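PDB 6J0E: arsenic responsive repressor ArsR from Corynebacterium glutamicum ATCC 13032, which probably represses transcription by binding operator DNA as a winged-helix dimer and is thought to release it when arsenite binds. Local coordinates for residues F35-D40 / T82-L87; K80-E83 / D88-P91; L44-Q49 / S75-K80. All coordinates share one frame; numbering follows the deposited sequence.

Helix 71-83, or the turn after it, takes part in all three contacts and meets a different partner in each. Contact 3 is fully buried: Ile-46 of helix 41-52 packs on His-77 and Leu-78. Contact 1, partly buried, closes the longer loop within which contact 3 is nested, and sets the end of helix 28-38 against the turn that follows helix 71-83. Contact 2 lies at the surface, where a threonine methyl meets the start of strand 87-92. None has a hydrogen bond between its segments, so all rest on carbon packing; polar groups look elsewhere, most visibly in contact 2. Contacts 1 and 3 also reach the second subunit.

Contact 1: F35-D40 / T82-L87; sequences FKVLGD and TEAGFL
Phe-86 puts its ring against the last turn of helix 28-38, where Val-37 and Leu-38 receive it in two different ways. Leu-38 lies over one face: CD2 sits 4.2 Å from the centroid of the Phe-86 ring and 21° off its normal, a CH-pi contact displaced toward the rim. The branch point also bears on the ring, with Leu-38 CG 3.7 Å from Phe-86 CZ. Val-37 comes in at the ring edge instead, CG1 lying near the plane at 3.7 Å from Phe-86 CE2. With CG1 of Val-37 anti to the backbone N (chi1 171°), both valine methyls, CG1 and CG2, lie 4.1 Å from Ala-84 CB, and CG1 alone also meets the ring edge. The arrangement belongs to the winged helix-turn-helix fold of ArsR-type regulators, here linking helix 28-38 to the turn between helix 71-83 and the wing hairpin. That turn is a Schellman motif: Gly-85 has positive phi (97°), and its N bonds to Thr-82 O at 3.1 Å. The chain leaves helical geometry at Gly-85, and Phe-86 follows, whose CG, anti to the carbonyl carbon, carries the ring toward helix 28-38. Phe-105 and Leu-108 also meet the Phe-86 side chain, while Leu-38 packs on Leu-44 and Leu-47 as well as on Phe-35 of the second subunit.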
# COMPACT_ATOMS: atom_id res chain seq x y z
N PHE B 35 5.37 -6.24 -3.75
CA PHE B 35 4.24 -6.71 -3.01
C PHE B 35 4.30 -8.24 -2.74
O PHE B 35 3.89 -8.73 -1.70
CB PHE B 35 2.93 -6.38 -3.81
CG PHE B 35 2.60 -4.94 -3.82
CD1 PHE B 35 2.57 -4.25 -2.66
CD2 PHE B 35 2.20 -4.30 -5.01
CE1 PHE B 35 2.19 -2.88 -2.72
CE2 PHE B 35 1.79 -2.91 -5.05
CZ PHE B 35 1.82 -2.27 -3.89
N LYS B 36 4.95 -9.00 -3.66
CA LYS B 36 5.14 -10.41 -3.54
C LYS B 36 6.07 -10.71 -2.34
O LYS B 36 5.71 -11.54 -1.50
CB LYS B 36 5.65 -10.95 -4.92
CG LYS B 36 5.87 -12.41 -4.90
CD LYS B 36 6.15 -12.84 -6.33
CE LYS B 36 5.65 -14.21 -6.55
NZ LYS B 36 6.34 -15.11 -5.59
N VAL B 37 7.10 -9.84 -2.17
CA VAL B 37 7.98 -9.92 -1.07
C VAL B 37 7.23 -9.70 0.24
O VAL B 37 7.47 -10.34 1.20
CB VAL B 37 9.17 -8.93 -1.18
CG1 VAL B 37 9.95 -8.91 0.13
CG2 VAL B 37 10.08 -9.33 -2.27
N LEU B 38 6.31 -8.75 0.24
CA LEU B 38 5.49 -8.43 1.36
C LEU B 38 4.39 -9.46 1.65
O LEU B 38 3.79 -9.45 2.68
CB LEU B 38 4.85 -7.06 1.20
CG LEU B 38 5.80 -5.86 1.25
CD1 LEU B 38 4.95 -4.64 1.08
CD2 LEU B 38 6.47 -5.79 2.70
N GLY B 39 4.08 -10.34 0.72
CA GLY B 39 3.00 -11.33 0.92
C GLY B 39 3.52 -12.51 1.65
O GLY B 39 3.16 -13.58 1.31
N ASP B 40 4.21 -12.33 2.76
CA ASP B 40 4.59 -13.40 3.66
C ASP B 40 4.25 -12.87 5.09
O ASP B 40 4.73 -11.84 5.48
CB ASP B 40 6.09 -13.68 3.55
CG ASP B 40 6.56 -14.72 4.55
OD1 ASP B 40 6.56 -14.51 5.75
OD2 ASP B 40 6.97 -15.76 4.15
N THR B 82 16.03 -7.11 2.87
CA THR B 82 17.18 -6.24 2.55
C THR B 82 17.47 -6.29 0.97
O THR B 82 17.77 -5.29 0.49
CB THR B 82 18.40 -6.71 3.31
OG1 THR B 82 18.17 -6.52 4.72
CG2 THR B 82 19.62 -5.91 2.94
N GLU B 83 17.41 -7.44 0.35
CA GLU B 83 17.70 -7.51 -1.09
C GLU B 83 16.58 -6.68 -1.78
O GLU B 83 16.75 -6.13 -2.89
CB GLU B 83 17.73 -8.93 -1.51
CG GLU B 83 19.02 -9.60 -1.05
CD GLU B 83 18.97 -11.07 -1.00
OE1 GLU B 83 20.05 -11.67 -0.76
OE2 GLU B 83 17.97 -11.67 -1.33
N ALA B 84 15.39 -6.73 -1.23
CA ALA B 84 14.27 -5.98 -1.85
C ALA B 84 14.35 -4.51 -1.68
O ALA B 84 13.61 -3.74 -2.31
CB ALA B 84 12.95 -6.56 -1.42
N GLY B 85 15.14 -4.06 -0.69
CA GLY B 85 15.34 -2.65 -0.40
C GLY B 85 14.45 -2.11 0.74
O GLY B 85 14.43 -0.88 1.00
N PHE B 86 13.61 -2.98 1.40
CA PHE B 86 12.86 -2.56 2.53
C PHE B 86 13.68 -2.19 3.77
O PHE B 86 13.22 -1.44 4.64
CB PHE B 86 11.80 -3.58 2.94
CG PHE B 86 10.73 -3.81 1.85
CD1 PHE B 86 9.99 -2.73 1.42
CD2 PHE B 86 10.51 -5.04 1.30
CE1 PHE B 86 9.04 -2.90 0.40
CE2 PHE B 86 9.57 -5.21 0.27
CZ PHE B 86 8.82 -4.18 -0.10
N LEU B 87 14.84 -2.89 3.84
CA LEU B 87 15.76 -2.77 5.05
C LEU B 87 17.14 -2.53 4.52
O LEU B 87 17.43 -2.85 3.39
CB LEU B 87 15.88 -4.03 5.88
CG LEU B 87 14.54 -4.61 6.32
CD1 LEU B 87 14.79 -5.98 6.94
CD2 LEU B 87 13.69 -3.75 7.22

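Contact 2: K80-E83 / D88-P91; sequences KMTE and DRVP
Thr-82 turns its methyl group toward the start of strand 87-92 and makes both close approaches of the contact with that one atom. CG2 of Thr-82 lies 4.3 Å from the CA of Asp-88 and likewise 4.3 Å from the CD of Arg-89. The closer-set part is the stretch around Thr-82 and Asp-88, whose CA atoms are 5.3 Å apart; with the methyl no nearer than that to either partner, even here the fit is moderate. The contact as a whole buries 99 Å² and has no hydrogen bond from segment to segment. The threonine hydroxyl is engaged within its own helix: chi1 of -65° places OG1 for its bond to the carbonyl O of Leu-78, while CG2 faces the strand. Asp-88 presents its backbone: its CB points away from the helix, and the carboxylate forms salt bridges through OD1 with Arg-99 and through OD2 with Arg-101, so both of its oxygens are engaged by arginines. The looser, solvent side belongs to Arg-89, an exposed residue that lends only the aliphatic part of its chain to Thr-82 and also packs on Val-96 and His-98 of strand 95-100. His-98 touches Thr-82 too, so the threonine meets both strands of the hairpin. Backbone bonds from Asp-88 to Arg-99 and from Val-90 to Leu-97 pair strands 87-92 and 95-100. A helix leading through a tight turn into an antiparallel hairpin is consistent with the recognition helix and wing of winged helix-turn-helix proteins.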
# COMPACT_ATOMS: atom_id res chain seq x y z
N LYS B 80 15.91 -11.42 2.50
CA LYS B 80 14.99 -11.18 1.39
C LYS B 80 14.48 -9.72 1.46
O LYS B 80 14.47 -9.08 0.46
CB LYS B 80 13.84 -12.17 1.47
CG LYS B 80 14.32 -13.63 1.24
CD LYS B 80 14.86 -13.89 -0.16
CE LYS B 80 15.09 -15.45 -0.30
NZ LYS B 80 15.75 -15.56 -1.62
N MET B 81 14.21 -9.20 2.65
CA MET B 81 13.74 -7.87 2.78
C MET B 81 14.80 -6.80 2.47
O MET B 81 14.52 -5.76 1.94
CB MET B 81 13.06 -7.62 4.10
CG MET B 81 11.72 -8.33 4.10
SD MET B 81 11.02 -7.79 5.64
CE MET B 81 11.73 -9.03 6.62
N THR B 82 16.03 -7.11 2.87
CA THR B 82 17.18 -6.24 2.55
C THR B 82 17.47 -6.29 0.97
O THR B 82 17.77 -5.29 0.49
CB THR B 82 18.40 -6.71 3.31
OG1 THR B 82 18.17 -6.52 4.72
CG2 THR B 82 19.62 -5.91 2.94
N GLU B 83 17.41 -7.44 0.35
CA GLU B 83 17.70 -7.51 -1.09
C GLU B 83 16.58 -6.68 -1.78
O GLU B 83 16.75 -6.13 -2.89
CB GLU B 83 17.73 -8.93 -1.51
CG GLU B 83 19.02 -9.60 -1.05
CD GLU B 83 18.97 -11.07 -1.00
OE1 GLU B 83 20.05 -11.67 -0.76
OE2 GLU B 83 17.97 -11.67 -1.33
N ASP B 88 17.97 -2.02 5.39
CA ASP B 88 19.41 -2.15 5.00
C ASP B 88 20.13 -2.37 6.30
O ASP B 88 19.51 -2.46 7.33
CB ASP B 88 19.98 -0.98 4.24
CG ASP B 88 19.94 0.29 4.98
OD1 ASP B 88 19.61 0.36 6.14
OD2 ASP B 88 20.34 1.29 4.35
N ARG B 89 21.42 -2.58 6.15
CA ARG B 89 22.19 -3.02 7.28
C ARG B 89 23.02 -1.81 7.77
O ARG B 89 23.59 -1.06 6.97
CB ARG B 89 23.05 -4.19 6.86
CG ARG B 89 22.35 -5.47 6.51
CD ARG B 89 23.07 -6.25 5.42
NE ARG B 89 24.40 -6.71 5.87
CZ ARG B 89 24.66 -7.86 6.52
NH1 ARG B 89 23.72 -8.71 6.86
NH2 ARG B 89 25.91 -8.14 6.92
N VAL B 90 23.14 -1.71 9.06
CA VAL B 90 24.01 -0.64 9.64
C VAL B 90 24.85 -1.28 10.78
O VAL B 90 24.40 -2.15 11.49
CB VAL B 90 23.23 0.59 10.06
CG1 VAL B 90 22.53 1.22 8.82
CG2 VAL B 90 22.29 0.21 11.15
N PRO B 91 26.12 -0.94 10.86
CA PRO B 91 27.03 -1.64 11.76
C PRO B 91 26.94 -1.07 13.12
O PRO B 91 26.71 0.11 13.24
CB PRO B 91 28.40 -1.20 11.19
CG PRO B 91 28.14 0.11 10.49
CD PRO B 91 26.86 -0.15 9.85

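Contact 3: L44-Q49 / S75-K80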
# COMPACT_ATOMS: atom_id res chain seq x y z
N LEU B 44 5.89 -9.53 7.37
CA LEU B 44 5.08 -8.39 7.83
C LEU B 44 5.23 -8.14 9.30
O LEU B 44 5.27 -6.98 9.73
CB LEU B 44 3.56 -8.64 7.52
CG LEU B 44 3.30 -8.46 6.05
CD1 LEU B 44 1.74 -8.41 5.97
CD2 LEU B 44 3.83 -7.23 5.38
N ARG B 45 5.21 -9.22 10.06
CA ARG B 45 5.54 -9.12 11.51
C ARG B 45 6.92 -8.60 11.87
O ARG B 45 7.04 -7.87 12.87
CB ARG B 45 5.31 -10.43 12.22
CG ARG B 45 3.85 -10.84 12.15
CD ARG B 45 3.32 -11.70 13.31
NE ARG B 45 4.17 -12.85 13.55
CZ ARG B 45 4.17 -14.01 12.92
NH1 ARG B 45 3.40 -14.23 11.90
NH2 ARG B 45 5.04 -14.97 13.28
N ILE B 46 7.92 -8.97 11.11
CA ILE B 46 9.23 -8.40 11.31
C ILE B 46 9.06 -6.94 11.10
O ILE B 46 9.55 -6.17 11.94
CB ILE B 46 10.32 -8.95 10.41
CG1 ILE B 46 10.46 -10.42 10.69
CG2 ILE B 46 11.55 -8.09 10.58
CD1 ILE B 46 11.49 -11.23 9.91
N LEU B 47 8.44 -6.53 9.97
CA LEU B 47 8.23 -5.07 9.80
C LEU B 47 7.54 -4.39 10.92
O LEU B 47 7.90 -3.24 11.28
CB LEU B 47 7.55 -4.72 8.46
CG LEU B 47 8.41 -5.12 7.39
CD1 LEU B 47 7.66 -4.88 6.08
CD2 LEU B 47 9.72 -4.27 7.34
N SER B 48 6.51 -5.04 11.43
CA SER B 48 5.84 -4.62 12.69
C SER B 48 6.63 -4.46 13.90
O SER B 48 6.44 -3.51 14.63
CB SER B 48 4.74 -5.65 13.04
OG SER B 48 3.56 -5.09 12.61
N GLN B 49 7.46 -5.49 14.17
CA GLN B 49 8.33 -5.35 15.37
C GLN B 49 9.31 -4.15 15.17
O GLN B 49 9.62 -3.45 16.12
CB GLN B 49 9.09 -6.64 15.64
CG GLN B 49 8.16 -7.81 15.94
CD GLN B 49 7.78 -7.88 17.44
OE1 GLN B 49 8.21 -7.00 18.23
NE2 GLN B 49 6.93 -8.82 17.80
N SER B 75 16.89 -14.68 9.95
CA SER B 75 17.96 -14.26 9.08
C SER B 75 17.55 -14.42 7.60
O SER B 75 17.93 -13.60 6.82
CB SER B 75 19.27 -15.01 9.29
OG SER B 75 19.85 -14.49 10.44
N HIS B 76 16.79 -15.47 7.26
CA HIS B 76 16.40 -15.71 5.85
C HIS B 76 15.51 -14.49 5.40
O HIS B 76 15.64 -13.92 4.32
CB HIS B 76 15.63 -17.00 5.73
CG HIS B 76 14.94 -17.18 4.42
ND1 HIS B 76 15.58 -17.75 3.35
CD2 HIS B 76 13.67 -16.94 4.03
CE1 HIS B 76 14.75 -17.82 2.33
NE2 HIS B 76 13.57 -17.36 2.73
N HIS B 77 14.58 -14.16 6.26
CA HIS B 77 13.54 -13.13 5.99
C HIS B 77 14.23 -11.78 5.90
O HIS B 77 13.89 -10.99 5.04
CB HIS B 77 12.44 -13.16 6.97
CG HIS B 77 11.49 -14.30 6.78
ND1 HIS B 77 10.88 -14.57 5.57
CD2 HIS B 77 11.04 -15.25 7.65
CE1 HIS B 77 10.19 -15.69 5.67
NE2 HIS B 77 10.19 -16.06 6.95
N LEU B 78 15.19 -11.54 6.79
CA LEU B 78 15.86 -10.31 6.77
C LEU B 78 16.65 -10.12 5.46
O LEU B 78 16.73 -9.01 4.95
CB LEU B 78 16.79 -10.12 7.93
CG LEU B 78 16.06 -10.03 9.25
CD1 LEU B 78 17.11 -10.02 10.34
CD2 LEU B 78 15.30 -8.74 9.35
N LYS B 79 17.24 -11.21 5.02
CA LYS B 79 18.07 -11.15 3.82
C LYS B 79 17.06 -10.77 2.60
O LYS B 79 17.40 -9.98 1.78
CB LYS B 79 18.81 -12.49 3.65
CG LYS B 79 19.68 -12.51 2.43
CD LYS B 79 20.76 -13.50 2.62
CE LYS B 79 21.61 -13.52 1.37
NZ LYS B 79 20.83 -14.07 0.29
N LYS B 80 15.91 -11.42 2.50
CA LYS B 80 14.99 -11.18 1.39
C LYS B 80 14.48 -9.72 1.46
O LYS B 80 14.47 -9.08 0.46
CB LYS B 80 13.84 -12.17 1.47
CG LYS B 80 14.32 -13.63 1.24
CD LYS B 80 14.86 -13.89 -0.16
CE LYS B 80 15.09 -15.45 -0.30
NZ LYS B 80 15.75 -15.56 -1.62
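Ile-46 reaches across from helix 41-52 and splits its two branches between neighbouring residues of helix 71-83. The longer branch ends on His-77, with Ile-46 CD1 3.6 Å from His-77 CB; the two side chains cross at about a right angle. Full extension of this branch (chi2 180°) carries CD1 out to the histidine. The shorter branch serves Leu-78, where Ile-46 CG2 stands 4.0 Å from Leu-78 CD2. Although the CB of Leu-78 does not face helix 41-52 directly, its CD2 branch nevertheless comes close to Ile-46. Ile-46 and Leu-78 have the nearest pair of CA atoms, 8.3 Å apart, a spacing bridged by the side chains of these two residues. Just beyond this shell, Arg-43 NE is hydrogen-bonded to His-77 ND1, which ties the imidazole back to helix 41-52 and gives a buried nitrogen a partner. Ile-46 is flanked further by Ile-74, Met-81 and Met-67, and Leu-78 by Val-60, so helix 60-67 closes in on the same core. Elsewhere on helix 41-52, Arg-45 NH1 bonds to Ser-28 OG of the second subunit and Ser-48 OG to Leu-23 N of the second subunit. The arrangement is that of the three-helix core of an ArsR-type winged helix-turn-helix domain, in which helices 60-67 and 71-83 form the helix-turn-helix and helix 41-52 packs against it.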